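Local coordinates for amine Dehydrogenase (Pseudomonas putida, PDB 1JMX), which probably forms the beta-propeller subunit of a haem c-containing enzyme that oxidatively deaminates primary amines, at residues Y64-G69 against H80-S85; Y107-P112 against P125-F130; Y257-R262 against Y297-F302; Y271-R276 against A291-T296. One frame throughout, in Å; residues are numbered along the deposited sequence.

Interaction 1: residues Y64-G69 against H80-S85; sequences YGDIYG and HANLSS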
loop_
_atom_site.group_PDB
_atom_site.type_symbol
_atom_site.label_atom_id
_atom_site.label_comp_id
_atom_site.label_asym_id
_atom_site.label_seq_id
_atom_site.Cartn_x
_atom_site.Cartn_y
_atom_site.Cartn_z
ATOM N N TYR B 64 3.493 18.581 10.996
ATOM C CA TYR B 64 4.247 18.073 12.147
ATOM C C TYR B 64 5.595 18.760 12.375
ATOM O O TYR B 64 6.504 18.165 12.951
ATOM C CB TYR B 64 4.472 16.559 11.995
ATOM C CG TYR B 64 3.211 15.747 11.750
ATOM C CD1 TYR B 64 2.543 15.805 10.525
ATOM C CD2 TYR B 64 2.683 14.928 12.747
ATOM C CE1 TYR B 64 1.386 15.077 10.301
ATOM C CE2 TYR B 64 1.524 14.192 12.533
ATOM C CZ TYR B 64 0.878 14.271 11.309
ATOM O OH TYR B 64 -0.285 13.563 11.106
ATOM N N GLY B 65 5.719 20.015 11.954
ATOM C CA GLY B 65 6.982 20.709 12.116
ATOM C C GLY B 65 6.980 22.013 12.891
ATOM O O GLY B 65 8.026 22.650 12.999
ATOM N N ASP B 66 5.826 22.409 13.429
ATOM C CA ASP B 66 5.697 23.660 14.180
ATOM C C ASP B 66 4.617 23.575 15.254
ATOM O O ASP B 66 3.717 22.749 15.172
ATOM C CB ASP B 66 5.303 24.810 13.243
ATOM C CG ASP B 66 6.331 25.087 12.177
ATOM O OD1 ASP B 66 7.169 25.982 12.387
ATOM O OD2 ASP B 66 6.294 24.425 11.125
ATOM N N ILE B 67 4.695 24.467 16.237
ATOM C CA ILE B 67 3.716 24.547 17.317
ATOM C C ILE B 67 3.248 26.006 17.406
ATOM O O ILE B 67 4.065 26.913 17.454
ATOM C CB ILE B 67 4.314 24.086 18.660
ATOM C CG1 ILE B 67 4.790 22.638 18.542
ATOM C CG2 ILE B 67 3.280 24.185 19.759
ATOM C CD1 ILE B 67 5.516 22.141 19.752
ATOM N N TYR B 68 1.936 26.226 17.350
ATOM C CA TYR B 68 1.357 27.569 17.408
ATOM C C TYR B 68 0.455 27.756 18.622
ATOM O O TYR B 68 -0.179 26.821 19.098
ATOM C CB TYR B 68 0.530 27.858 16.152
ATOM C CG TYR B 68 1.236 27.553 14.854
ATOM C CD1 TYR B 68 1.336 26.243 14.384
ATOM C CD2 TYR B 68 1.821 28.565 14.102
ATOM C CE1 TYR B 68 2.005 25.947 13.203
ATOM C CE2 TYR B 68 2.492 28.280 12.915
ATOM C CZ TYR B 68 2.580 26.967 12.473
ATOM O OH TYR B 68 3.252 26.670 11.313
ATOM N N GLY B 69 0.424 28.975 19.134
ATOM C CA GLY B 69 -0.424 29.281 20.261
ATOM C C GLY B 69 -1.437 30.260 19.712
ATOM O O GLY B 69 -1.057 31.267 19.107
ATOM N N HIS B 80 4.694 30.854 18.543
ATOM C CA HIS B 80 5.110 30.044 17.423
ATOM C C HIS B 80 6.514 29.519 17.651
ATOM O O HIS B 80 7.450 30.281 17.887
ATOM C CB HIS B 80 5.044 30.815 16.109
ATOM C CG HIS B 80 5.658 30.075 14.963
ATOM N ND1 HIS B 80 5.347 28.763 14.681
ATOM C CD2 HIS B 80 6.627 30.426 14.085
ATOM C CE1 HIS B 80 6.100 28.337 13.682
ATOM N NE2 HIS B 80 6.885 29.327 13.303
ATOM N N ALA B 81 6.641 28.202 17.592
ATOM C CA ALA B 81 7.915 27.532 17.769
ATOM C C ALA B 81 8.140 26.607 16.590
ATOM O O ALA B 81 7.289 25.789 16.262
ATOM C CB ALA B 81 7.917 26.740 19.067
ATOM N N ASN B 82 9.248 26.804 15.896
ATOM C CA ASN B 82 9.581 25.952 14.776
ATOM C C ASN B 82 10.474 24.866 15.349
ATOM O O ASN B 82 11.350 25.145 16.168
ATOM C CB ASN B 82 10.305 26.746 13.688
ATOM C CG ASN B 82 10.881 25.859 12.612
ATOM O OD1 ASN B 82 12.086 25.678 12.534
ATOM N ND2 ASN B 82 10.022 25.278 11.800
ATOM N N LEU B 83 10.240 23.630 14.920
ATOM C CA LEU B 83 10.996 22.487 15.406
ATOM C C LEU B 83 12.276 22.165 14.631
ATOM O O LEU B 83 12.900 21.129 14.857
ATOM C CB LEU B 83 10.082 21.263 15.483
ATOM C CG LEU B 83 8.782 21.471 16.267
ATOM C CD1 LEU B 83 8.013 20.165 16.322
ATOM C CD2 LEU B 83 9.066 21.985 17.676
ATOM N N SER B 84 12.697 23.073 13.758
ATOM C CA SER B 84 13.915 22.875 12.968
ATOM C C SER B 84 14.917 23.994 13.208
ATOM O O SER B 84 15.328 24.671 12.265
ATOM C CB SER B 84 13.582 22.817 11.478
ATOM O OG SER B 84 12.700 21.759 11.205
ATOM N N SER B 85 15.324 24.174 14.461
ATOM C CA SER B 85 16.271 25.228 14.814
ATOM C C SER B 85 17.736 24.848 14.629
ATOM O O SER B 85 18.600 25.723 14.606
ATOM C CB SER B 85 16.029 25.713 16.239
ATOM O OG SER B 85 16.183 24.653 17.158
HETATM O O HOH W 1 10.178 21.740 11.627
HETATM O O HOH W 2 9.039 23.647 9.727
#
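Asp-66 holds its CG anti to its carbonyl carbon (chi1 -62°), whereas His-80 and Asn-82 hold CG anti to the backbone N (chi1 171° for His-80). These settings carry Asn-82 ND2 to Asp-66 OD1 and lay the His-80 ring beside that of Tyr-68, all on one face of the sheet, where Asp-66 pairs with Asn-82 and Tyr-68 with His-80. Asn-82 ND2 donates to Asp-66 OD1 at 3.0 Å with carboxylate and amide planes crossing obliquely, although the crowded place of OD1 in the model makes the exact length less sure. The rings of His-80 and Tyr-68 point the same way; the planes are only 16° apart but slid so far that little overlap remains, and His-80 ND1 comes to 3.4 Å from Tyr-68 CE2.

Beneath them, Ile-67 and Ala-81 form an antiparallel hydrogen-bonded pair, Ile-67 N to Ala-81 O at 2.9 Å and Ala-81 N to Ile-67 O at 2.9 Å. Just beyond the paired residues, Leu-83 N reaches Gly-65 O at 3.1 Å from above the carbonyl plane. The same oxygen takes a second bond, 2.7 Å from a water that accepts from Ser-84 OG, so two donors grip it. Asn-82 OD1 meanwhile receives Ser-84 N in an Asx turn. On the other face Ile-67 CD1 meets Leu-83 CD2 at 4.1 Å.

The hairpin supplies the last two strands, 66-71 and 76-82, of a four-stranded propeller blade. Ile-67 and Leu-83 rest on strand 105-115 of the following blade, and Ala-81 lies against Phe-130 in its strand 126-131.

Interaction 2: residues Y107-P112 against P125-F130; sequences YATVNP and PRLEVF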
loop_
_atom_site.group_PDB
_atom_site.type_symbol
_atom_site.label_atom_id
_atom_site.label_comp_id
_atom_site.label_asym_id
_atom_site.label_seq_id
_atom_site.Cartn_x
_atom_site.Cartn_y
_atom_site.Cartn_z
ATOM N N TYR B 107 6.874 21.706 25.665
ATOM C CA TYR B 107 7.856 20.676 25.384
ATOM C C TYR B 107 7.471 19.974 24.084
ATOM O O TYR B 107 6.301 19.876 23.741
ATOM C CB TYR B 107 7.903 19.668 26.534
ATOM C CG TYR B 107 7.856 20.311 27.900
ATOM C CD1 TYR B 107 6.674 20.329 28.642
ATOM C CD2 TYR B 107 8.977 20.957 28.424
ATOM C CE1 TYR B 107 6.605 20.981 29.861
ATOM C CE2 TYR B 107 8.920 21.607 29.642
ATOM C CZ TYR B 107 7.731 21.621 30.354
ATOM O OH TYR B 107 7.670 22.301 31.544
ATOM N N ALA B 108 8.470 19.504 23.355
ATOM C CA ALA B 108 8.221 18.815 22.104
ATOM C C ALA B 108 9.394 17.913 21.796
ATOM O O ALA B 108 10.539 18.344 21.898
ATOM C CB ALA B 108 8.037 19.827 20.982
ATOM N N THR B 109 9.145 16.633 21.536
ATOM C CA THR B 109 10.281 15.802 21.174
ATOM C C THR B 109 10.379 15.855 19.652
ATOM O O THR B 109 9.371 15.790 18.939
ATOM C CB THR B 109 10.282 14.355 21.772
ATOM O OG1 THR B 109 10.101 13.389 20.740
ATOM C CG2 THR B 109 9.267 14.191 22.844
ATOM N N VAL B 110 11.591 16.137 19.190
ATOM C CA VAL B 110 11.895 16.283 17.782
ATOM C C VAL B 110 12.737 15.142 17.237
ATOM O O VAL B 110 13.804 14.831 17.771
ATOM C CB VAL B 110 12.657 17.616 17.532
ATOM C CG1 VAL B 110 12.948 17.793 16.062
ATOM C CG2 VAL B 110 11.863 18.803 18.067
ATOM N N ASN B 111 12.218 14.506 16.190
ATOM C CA ASN B 111 12.900 13.428 15.475
ATOM C C ASN B 111 13.478 14.184 14.273
ATOM O O ASN B 111 12.766 14.462 13.311
ATOM C CB ASN B 111 11.897 12.369 14.976
ATOM C CG ASN B 111 11.179 11.630 16.106
ATOM O OD1 ASN B 111 10.203 10.921 15.865
ATOM N ND2 ASN B 111 11.671 11.767 17.325
ATOM N N PRO B 112 14.762 14.572 14.335
ATOM C CA PRO B 112 15.361 15.307 13.223
ATOM C C PRO B 112 16.070 14.470 12.175
ATOM O O PRO B 112 16.540 13.364 12.442
ATOM C CB PRO B 112 16.332 16.227 13.938
ATOM C CG PRO B 112 16.878 15.333 14.996
ATOM C CD PRO B 112 15.695 14.510 15.475
ATOM N N PRO B 125 16.666 11.495 18.539
ATOM C CA PRO B 125 15.638 12.467 18.928
ATOM C C PRO B 125 16.082 13.347 20.111
ATOM O O PRO B 125 17.076 13.060 20.786
ATOM C CB PRO B 125 14.459 11.573 19.312
ATOM C CG PRO B 125 14.686 10.327 18.493
ATOM C CD PRO B 125 16.159 10.122 18.668
ATOM N N ARG B 126 15.344 14.424 20.347
ATOM C CA ARG B 126 15.644 15.347 21.442
ATOM C C ARG B 126 14.404 16.098 21.886
ATOM O O ARG B 126 13.519 16.358 21.089
ATOM C CB ARG B 126 16.718 16.365 21.024
ATOM C CG ARG B 126 16.306 17.243 19.857
ATOM C CD ARG B 126 17.403 18.184 19.422
ATOM N NE ARG B 126 17.039 18.835 18.168
ATOM C CZ ARG B 126 17.585 18.552 16.991
ATOM N NH1 ARG B 126 18.538 17.631 16.892
ATOM N NH2 ARG B 126 17.145 19.162 15.900
ATOM N N LEU B 127 14.317 16.392 23.176
ATOM C CA LEU B 127 13.203 17.163 23.701
ATOM C C LEU B 127 13.683 18.612 23.670
ATOM O O LEU B 127 14.825 18.898 24.012
ATOM C CB LEU B 127 12.892 16.767 25.151
ATOM C CG LEU B 127 11.688 17.478 25.788
ATOM C CD1 LEU B 127 10.399 16.747 25.419
ATOM C CD2 LEU B 127 11.841 17.523 27.295
ATOM N N GLU B 128 12.835 19.508 23.188
ATOM C CA GLU B 128 13.158 20.925 23.130
ATOM C C GLU B 128 12.115 21.663 23.952
ATOM O O GLU B 128 10.919 21.413 23.820
ATOM C CB GLU B 128 13.149 21.432 21.691
ATOM C CG GLU B 128 14.238 20.831 20.833
ATOM C CD GLU B 128 14.291 21.410 19.445
ATOM O OE1 GLU B 128 13.297 21.993 18.975
ATOM O OE2 GLU B 128 15.346 21.277 18.818
ATOM N N VAL B 129 12.583 22.534 24.836
ATOM C CA VAL B 129 11.713 23.308 25.701
ATOM C C VAL B 129 11.646 24.722 25.161
ATOM O O VAL B 129 12.661 25.302 24.797
ATOM C CB VAL B 129 12.256 23.358 27.142
ATOM C CG1 VAL B 129 11.240 23.996 28.063
ATOM C CG2 VAL B 129 12.622 21.962 27.625
ATOM N N PHE B 130 10.444 25.270 25.086
ATOM C CA PHE B 130 10.255 26.621 24.592
ATOM C C PHE B 130 9.518 27.395 25.661
ATOM O O PHE B 130 8.692 26.843 26.389
ATOM C CB PHE B 130 9.414 26.627 23.313
ATOM C CG PHE B 130 9.983 25.788 22.212
ATOM C CD1 PHE B 130 9.637 24.448 22.091
ATOM C CD2 PHE B 130 10.879 26.331 21.300
ATOM C CE1 PHE B 130 10.178 23.662 21.081
ATOM C CE2 PHE B 130 11.422 25.548 20.285
ATOM C CZ PHE B 130 11.071 24.216 20.180
#
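Strands 107-112 and 126-130 run antiparallel with a strong twist, their axes 140° apart and 4.5 Å from each other at closest, joined through the hydrogen-bonded pairs Ala-108 with Glu-128 and Val-110 with Arg-126, in which the shortest bond, Val-110 N to Arg-126 O at 2.7 Å, is almost straight and lies nearly along the C=O axis.

Arg-126 and Glu-128 are on one face with Ala-108 and Val-110. Arg-126 CG takes the crowded position between the backbone N and the carbonyl carbon (chi1 61°), and its chain then runs extended to NE, which forms a salt bridge of 3.0 Å with Glu-128 OE2. The carboxylate oxygen lies close to the guanidinium plane, yet it is itself met from above the carboxylate plane. Pro-112 CG crosses obliquely to within 3.4 Å of Arg-126 NH1, which forms a salt bridge with Glu-89, the second carboxylate partner of the guanidinium.

Both strands belong to the interior of a propeller blade, with strand 89-99 beside the first and strand 142-145 beside the second. The connection between them includes the residues from Leu-116 to Tyr-120 that border haem c.

Contacts on the opposite face are mainly apolar. Tyr-107 and Val-129 point the same way side by side, with Tyr-107 CE2 3.7 Å from Val-129 CG1 and Val-129 CG2 in the plane of the ring at its edge. Leu-127 CD1 reaches back across to Tyr-107 CB at 4.0 Å and to Thr-109 CG2 at 3.8 Å. Past the last bonded pair, Asn-111 crosses Pro-125 obliquely, its ND2 against Pro-125 CB and CG, while its OD1 bonds to Tyr-135 of the neighbouring amine dehydrogenase chain.

Interaction 3: residues Y257-R262 against Y297-F302; sequences YFTGLR and YYCVAF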
loop_
_atom_site.group_PDB
_atom_site.type_symbol
_atom_site.label_atom_id
_atom_site.label_comp_id
_atom_site.label_asym_id
_atom_site.label_seq_id
_atom_site.Cartn_x
_atom_site.Cartn_y
_atom_site.Cartn_z
ATOM N N TYR B 257 -10.932 -0.390 18.031
ATOM C CA TYR B 257 -11.309 0.937 18.534
ATOM C C TYR B 257 -10.035 1.787 18.454
ATOM O O TYR B 257 -8.943 1.296 18.741
ATOM C CB TYR B 257 -11.765 0.882 20.002
ATOM C CG TYR B 257 -12.904 -0.072 20.282
ATOM C CD1 TYR B 257 -12.743 -1.123 21.177
ATOM C CD2 TYR B 257 -14.122 0.046 19.609
ATOM C CE1 TYR B 257 -13.755 -2.044 21.393
ATOM C CE2 TYR B 257 -15.146 -0.867 19.818
ATOM C CZ TYR B 257 -14.951 -1.915 20.712
ATOM O OH TYR B 257 -15.950 -2.838 20.917
ATOM N N PHE B 258 -10.163 3.036 18.016
ATOM C CA PHE B 258 -9.011 3.931 17.930
ATOM C C PHE B 258 -8.812 4.697 19.239
ATOM O O PHE B 258 -7.691 4.835 19.729
ATOM C CB PHE B 258 -9.160 4.893 16.754
ATOM C CG PHE B 258 -8.529 4.398 15.484
ATOM C CD1 PHE B 258 -8.030 3.097 15.392
ATOM C CD2 PHE B 258 -8.426 5.234 14.377
ATOM C CE1 PHE B 258 -7.434 2.638 14.214
ATOM C CE2 PHE B 258 -7.831 4.789 13.190
ATOM C CZ PHE B 258 -7.334 3.490 13.109
ATOM N N THR B 259 -9.913 5.202 19.789
ATOM C CA THR B 259 -9.887 5.929 21.049
ATOM C C THR B 259 -10.938 5.364 21.998
ATOM O O THR B 259 -11.915 4.730 21.576
ATOM C CB THR B 259 -10.161 7.429 20.878
ATOM O OG1 THR B 259 -11.479 7.617 20.364
ATOM C CG2 THR B 259 -9.159 8.067 19.947
ATOM N N GLY B 260 -10.715 5.598 23.288
ATOM C CA GLY B 260 -11.630 5.133 24.304
ATOM C C GLY B 260 -11.488 5.987 25.537
ATOM O O GLY B 260 -10.380 6.351 25.905
ATOM N N LEU B 261 -12.614 6.354 26.139
ATOM C CA LEU B 261 -12.623 7.163 27.357
ATOM C C LEU B 261 -13.588 6.631 28.392
ATOM O O LEU B 261 -14.632 6.054 28.074
ATOM C CB LEU B 261 -13.018 8.620 27.078
ATOM C CG LEU B 261 -12.011 9.636 26.546
ATOM C CD1 LEU B 261 -12.695 10.985 26.443
ATOM C CD2 LEU B 261 -10.779 9.713 27.448
ATOM N N ARG B 262 -13.223 6.849 29.645
ATOM C CA ARG B 262 -14.072 6.468 30.745
ATOM C C ARG B 262 -14.983 7.641 31.019
ATOM O O ARG B 262 -14.571 8.805 30.924
ATOM C CB ARG B 262 -13.262 6.127 31.979
ATOM C CG ARG B 262 -12.696 4.758 31.903
ATOM C CD ARG B 262 -12.523 4.225 33.268
ATOM N NE ARG B 262 -11.287 4.678 33.872
ATOM C CZ ARG B 262 -10.935 4.391 35.121
ATOM N NH1 ARG B 262 -11.746 3.674 35.899
ATOM N NH2 ARG B 262 -9.720 4.722 35.555
ATOM N N TYR B 297 -15.556 6.989 12.827
ATOM C CA TYR B 297 -15.194 8.126 13.664
ATOM C C TYR B 297 -13.938 7.680 14.411
ATOM O O TYR B 297 -13.792 6.500 14.727
ATOM C CB TYR B 297 -16.310 8.477 14.652
ATOM C CG TYR B 297 -17.492 9.205 14.044
ATOM C CD1 TYR B 297 -18.639 8.511 13.664
ATOM C CD2 TYR B 297 -17.470 10.590 13.866
ATOM C CE1 TYR B 297 -19.736 9.173 13.120
ATOM C CE2 TYR B 297 -18.563 11.263 13.328
ATOM C CZ TYR B 297 -19.692 10.546 12.952
ATOM O OH TYR B 297 -20.765 11.192 12.376
ATOM N N TYR B 298 -13.014 8.602 14.650
ATOM C CA TYR B 298 -11.764 8.265 15.332
ATOM C C TYR B 298 -11.720 8.528 16.828
ATOM O O TYR B 298 -11.302 7.679 17.615
ATOM C CB TYR B 298 -10.608 9.096 14.777
ATOM C CG TYR B 298 -10.118 8.798 13.387
ATOM C CD1 TYR B 298 -10.246 7.531 12.812
ATOM C CD2 TYR B 298 -9.440 9.783 12.667
ATOM C CE1 TYR B 298 -9.694 7.257 11.550
ATOM C CE2 TYR B 298 -8.895 9.523 11.429
ATOM C CZ TYR B 298 -9.017 8.267 10.870
ATOM O OH TYR B 298 -8.442 8.041 9.643
ATOM N N CYS B 299 -12.126 9.737 17.192
ATOM C CA CYS B 299 -12.008 10.216 18.554
ATOM C C CYS B 299 -13.243 10.548 19.388
ATOM O O CYS B 299 -14.084 11.349 18.984
ATOM C CB CYS B 299 -11.089 11.437 18.495
ATOM S SG CYS B 299 -10.366 11.940 20.027
ATOM N N VAL B 300 -13.303 9.972 20.587
ATOM C CA VAL B 300 -14.399 10.241 21.512
ATOM C C VAL B 300 -14.045 11.456 22.365
ATOM O O VAL B 300 -12.869 11.773 22.559
ATOM C CB VAL B 300 -14.708 9.052 22.487
ATOM C CG1 VAL B 300 -15.388 7.912 21.758
ATOM C CG2 VAL B 300 -13.452 8.570 23.187
ATOM N N ALA B 301 -15.075 12.146 22.839
ATOM C CA ALA B 301 -14.923 13.305 23.713
ATOM C C ALA B 301 -16.166 13.381 24.601
ATOM O O ALA B 301 -17.281 13.255 24.123
ATOM C CB ALA B 301 -14.760 14.591 22.901
ATOM N N PHE B 302 -15.948 13.484 25.904
ATOM C CA PHE B 302 -17.026 13.596 26.884
ATOM C C PHE B 302 -17.078 15.034 27.400
ATOM O O PHE B 302 -16.036 15.674 27.563
ATOM C CB PHE B 302 -16.731 12.701 28.094
ATOM C CG PHE B 302 -17.367 11.343 28.037
ATOM C CD1 PHE B 302 -16.582 10.200 27.923
ATOM C CD2 PHE B 302 -18.747 11.200 28.163
ATOM C CE1 PHE B 302 -17.157 8.938 27.946
ATOM C CE2 PHE B 302 -19.330 9.943 28.185
ATOM C CZ PHE B 302 -18.531 8.810 28.079
#
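Two strands from neighbouring blades lie face to face here, their directions 19° apart, and meet through side chains without forming a shared sheet. Thr-259 turns its hydroxyl into the crowded position between the backbone N and the carbonyl carbon (chi1 63°), which places OG1 between Tyr-298 O and Val-300 N. There OG1 donates to Tyr-298 O at 2.8 Å, in the carbonyl plane and on a lone pair, and accepts from Val-300 N at 3.0 Å. One hydroxyl thus engages both sides of Cys-299 and satisfies two backbone groups in a buried place.

Phe-258 and Tyr-298 point the same way, side by side, with ring planes 35° apart; Phe-258 CD2 approaches Tyr-298 CD1 to 3.3 Å, near the plane of the Phe-258 ring. Beyond the threonine the contact becomes aliphatic. Leu-261 and Val-300 slide past each other in opposite directions, Leu-261 CG lying 3.8 Å from Val-300 CG2. Phe-302 closes this end, presenting its ring edge to Leu-261 O while its CD1 touches Leu-261 CB at 4.0 Å.

Tyr-298 OH is bound by an acidic side chain of another protein chain, so the aromatic end reaches the subunit interface. Strands 259-262 and 299-302 are the first of their blades, the position nearest the propeller axis; strand 269-274 flanks one and strand 309-312 the other, and Val-300 fits between Val-273, Leu-309 and Leu-311.

Interaction 4: residues Y271-R276 against A291-T296; sequences YGVLNR and ANLDHT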
loop_
_atom_site.group_PDB
_atom_site.type_symbol
_atom_site.label_atom_id
_atom_site.label_comp_id
_atom_site.label_asym_id
_atom_site.label_seq_id
_atom_site.Cartn_x
_atom_site.Cartn_y
_atom_site.Cartn_z
ATOM N N TYR B 271 -16.006 3.819 26.906
ATOM C CA TYR B 271 -16.553 3.903 25.559
ATOM C C TYR B 271 -15.452 3.961 24.506
ATOM O O TYR B 271 -14.641 4.880 24.519
ATOM C CB TYR B 271 -17.411 5.158 25.424
ATOM C CG TYR B 271 -18.601 5.233 26.349
ATOM C CD1 TYR B 271 -19.892 5.336 25.835
ATOM C CD2 TYR B 271 -18.441 5.245 27.732
ATOM C CE1 TYR B 271 -20.996 5.456 26.675
ATOM C CE2 TYR B 271 -19.536 5.363 28.580
ATOM C CZ TYR B 271 -20.812 5.470 28.047
ATOM O OH TYR B 271 -21.905 5.603 28.877
ATOM N N GLY B 272 -15.441 2.993 23.592
ATOM C CA GLY B 272 -14.453 2.962 22.524
ATOM C C GLY B 272 -15.123 3.231 21.187
ATOM O O GLY B 272 -16.324 3.013 21.059
ATOM N N VAL B 273 -14.363 3.669 20.182
ATOM C CA VAL B 273 -14.951 3.976 18.877
ATOM C C VAL B 273 -14.033 3.803 17.659
ATOM O O VAL B 273 -12.816 3.905 17.763
ATOM C CB VAL B 273 -15.523 5.441 18.859
ATOM C CG1 VAL B 273 -14.391 6.459 18.850
ATOM C CG2 VAL B 273 -16.452 5.661 17.664
ATOM N N LEU B 274 -14.660 3.499 16.524
ATOM C CA LEU B 274 -14.021 3.359 15.215
ATOM C C LEU B 274 -15.167 3.176 14.223
ATOM O O LEU B 274 -15.699 4.158 13.722
ATOM C CB LEU B 274 -13.016 2.200 15.152
ATOM C CG LEU B 274 -11.936 2.232 14.046
ATOM C CD1 LEU B 274 -12.407 1.611 12.758
ATOM C CD2 LEU B 274 -11.467 3.652 13.795
ATOM N N ASN B 275 -15.582 1.932 13.982
ATOM C CA ASN B 275 -16.693 1.656 13.067
ATOM C C ASN B 275 -18.005 1.545 13.839
ATOM O O ASN B 275 -19.074 1.820 13.303
ATOM C CB ASN B 275 -16.417 0.415 12.221
ATOM C CG ASN B 275 -15.406 0.687 11.116
ATOM O OD1 ASN B 275 -15.174 1.837 10.744
ATOM N ND2 ASN B 275 -14.804 -0.373 10.583
ATOM N N ARG B 276 -17.902 1.153 15.105
ATOM C CA ARG B 276 -19.046 1.068 16.009
ATOM C C ARG B 276 -18.647 1.799 17.284
ATOM O O ARG B 276 -17.460 1.952 17.572
ATOM C CB ARG B 276 -19.375 -0.383 16.384
ATOM C CG ARG B 276 -20.144 -1.172 15.345
ATOM C CD ARG B 276 -20.931 -2.302 16.002
ATOM N NE ARG B 276 -20.119 -3.045 16.965
ATOM C CZ ARG B 276 -20.574 -4.032 17.733
ATOM N NH1 ARG B 276 -21.842 -4.412 17.654
ATOM N NH2 ARG B 276 -19.770 -4.616 18.610
ATOM N N ALA B 291 -23.432 0.763 19.261
ATOM C CA ALA B 291 -24.273 1.522 18.352
ATOM C C ALA B 291 -23.590 1.634 16.993
ATOM O O ALA B 291 -22.358 1.742 16.916
ATOM C CB ALA B 291 -24.554 2.910 18.921
ATOM N N ASN B 292 -24.388 1.553 15.927
ATOM C CA ASN B 292 -23.869 1.684 14.565
ATOM C C ASN B 292 -23.729 3.161 14.228
ATOM O O ASN B 292 -24.558 3.978 14.627
ATOM C CB ASN B 292 -24.789 0.994 13.556
ATOM C CG ASN B 292 -24.834 -0.502 13.750
ATOM O OD1 ASN B 292 -23.832 -1.129 14.117
ATOM N ND2 ASN B 292 -26.002 -1.087 13.527
ATOM N N LEU B 293 -22.669 3.495 13.502
ATOM C CA LEU B 293 -22.383 4.876 13.128
ATOM C C LEU B 293 -22.715 5.181 11.673
ATOM O O LEU B 293 -22.867 4.278 10.854
ATOM C CB LEU B 293 -20.903 5.167 13.385
ATOM C CG LEU B 293 -20.383 4.798 14.773
ATOM C CD1 LEU B 293 -18.887 4.896 14.820
ATOM C CD2 LEU B 293 -21.011 5.708 15.802
ATOM N N ASP B 294 -22.825 6.469 11.362
ATOM C CA ASP B 294 -23.113 6.916 10.002
ATOM C C ASP B 294 -21.872 6.723 9.133
ATOM O O ASP B 294 -21.961 6.677 7.910
ATOM C CB ASP B 294 -23.530 8.387 10.002
ATOM C CG ASP B 294 -24.904 8.620 10.632
ATOM O OD1 ASP B 294 -25.516 7.679 11.192
ATOM O OD2 ASP B 294 -25.375 9.773 10.567
ATOM N N HIS B 295 -20.715 6.650 9.789
ATOM C CA HIS B 295 -19.425 6.435 9.142
ATOM C C HIS B 295 -18.373 6.264 10.233
ATOM O O HIS B 295 -18.686 6.357 11.423
ATOM C CB HIS B 295 -19.060 7.585 8.178
ATOM C CG HIS B 295 -18.973 8.934 8.827
ATOM N ND1 HIS B 295 -17.866 9.352 9.534
ATOM C CD2 HIS B 295 -19.843 9.972 8.849
ATOM C CE1 HIS B 295 -18.055 10.586 9.960
ATOM N NE2 HIS B 295 -19.248 10.985 9.560
ATOM N N THR B 296 -17.141 5.969 9.834
ATOM C CA THR B 296 -16.060 5.790 10.795
ATOM C C THR B 296 -15.764 7.094 11.519
ATOM O O THR B 296 -15.803 8.167 10.920
ATOM C CB THR B 296 -14.767 5.312 10.104
ATOM O OG1 THR B 296 -15.007 4.051 9.489
ATOM C CG2 THR B 296 -13.636 5.146 11.095
HETATM O O HOH W 3 -21.553 1.098 12.301
#
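The closest packing gathers round Asn-275 and Thr-296, where the chain leaves strand 269-274. Thr-296 OG1 donates to Asn-275 OD1 at 2.6 Å, a short bond directed nearly along the C=O axis (166°). Next to it Leu-274, with CG anti to the backbone N (chi1 -159°), lies parallel in sense to Thr-296, and its CD2 meets Thr-296 CG2 at 3.8 Å. Leu-293 directs CD1 into the same turn, where this methyl lies 3.4 Å from Asn-275 O and 3.5 Å from Leu-274 O. That methyl also meets Val-273 CG2 at 3.8 Å, the two side chains crossing at about a right angle.

Segment 271-276 passes from the second strand of a propeller blade into the third, 276-281, while 291-296 leaves the fourth strand, 286-292, and heads for 299-302, the first strand of the next blade. The contact therefore joins a turn within the blade to the connection between blades. It also borders a subunit interface, since Thr-296 OG1 and Asn-275 ND2 both bond to the backbone of another protein chain.

Contact is looser toward Asn-292, an exposed residue. A water takes the place of a direct backbone bond there, donating to Asn-275 O at 2.8 Å and accepting from Leu-293 N at 2.9 Å. Arg-276 and Asn-292 run alongside each other with guanidinium and amide planes 35° apart, but Arg-276 CD comes no nearer to Asn-292 OD1 than 3.7 Å, and the guanidinium finds its charged partner in Glu-255.

In the fold
From the N terminus, interaction 1 closes a short hairpin loop before interaction 2 opens, and interaction 2 closes its own loop, the one carrying haem-bordering residues, within the next blade. The two touch, their centres about 10 Å apart, so they join consecutive blades on one side of the propeller. Across the centre of the chain, 257-262 with 297-302 closes a longer loop, and interaction 4 is nested inside it. Both reach one sheet, in which 257-262 and 269-274 are neighbours, and 286-292 leads on to 299-302 of the next blade. Interactions 1 and 3 lie about 27 Å apart between centres, without touching.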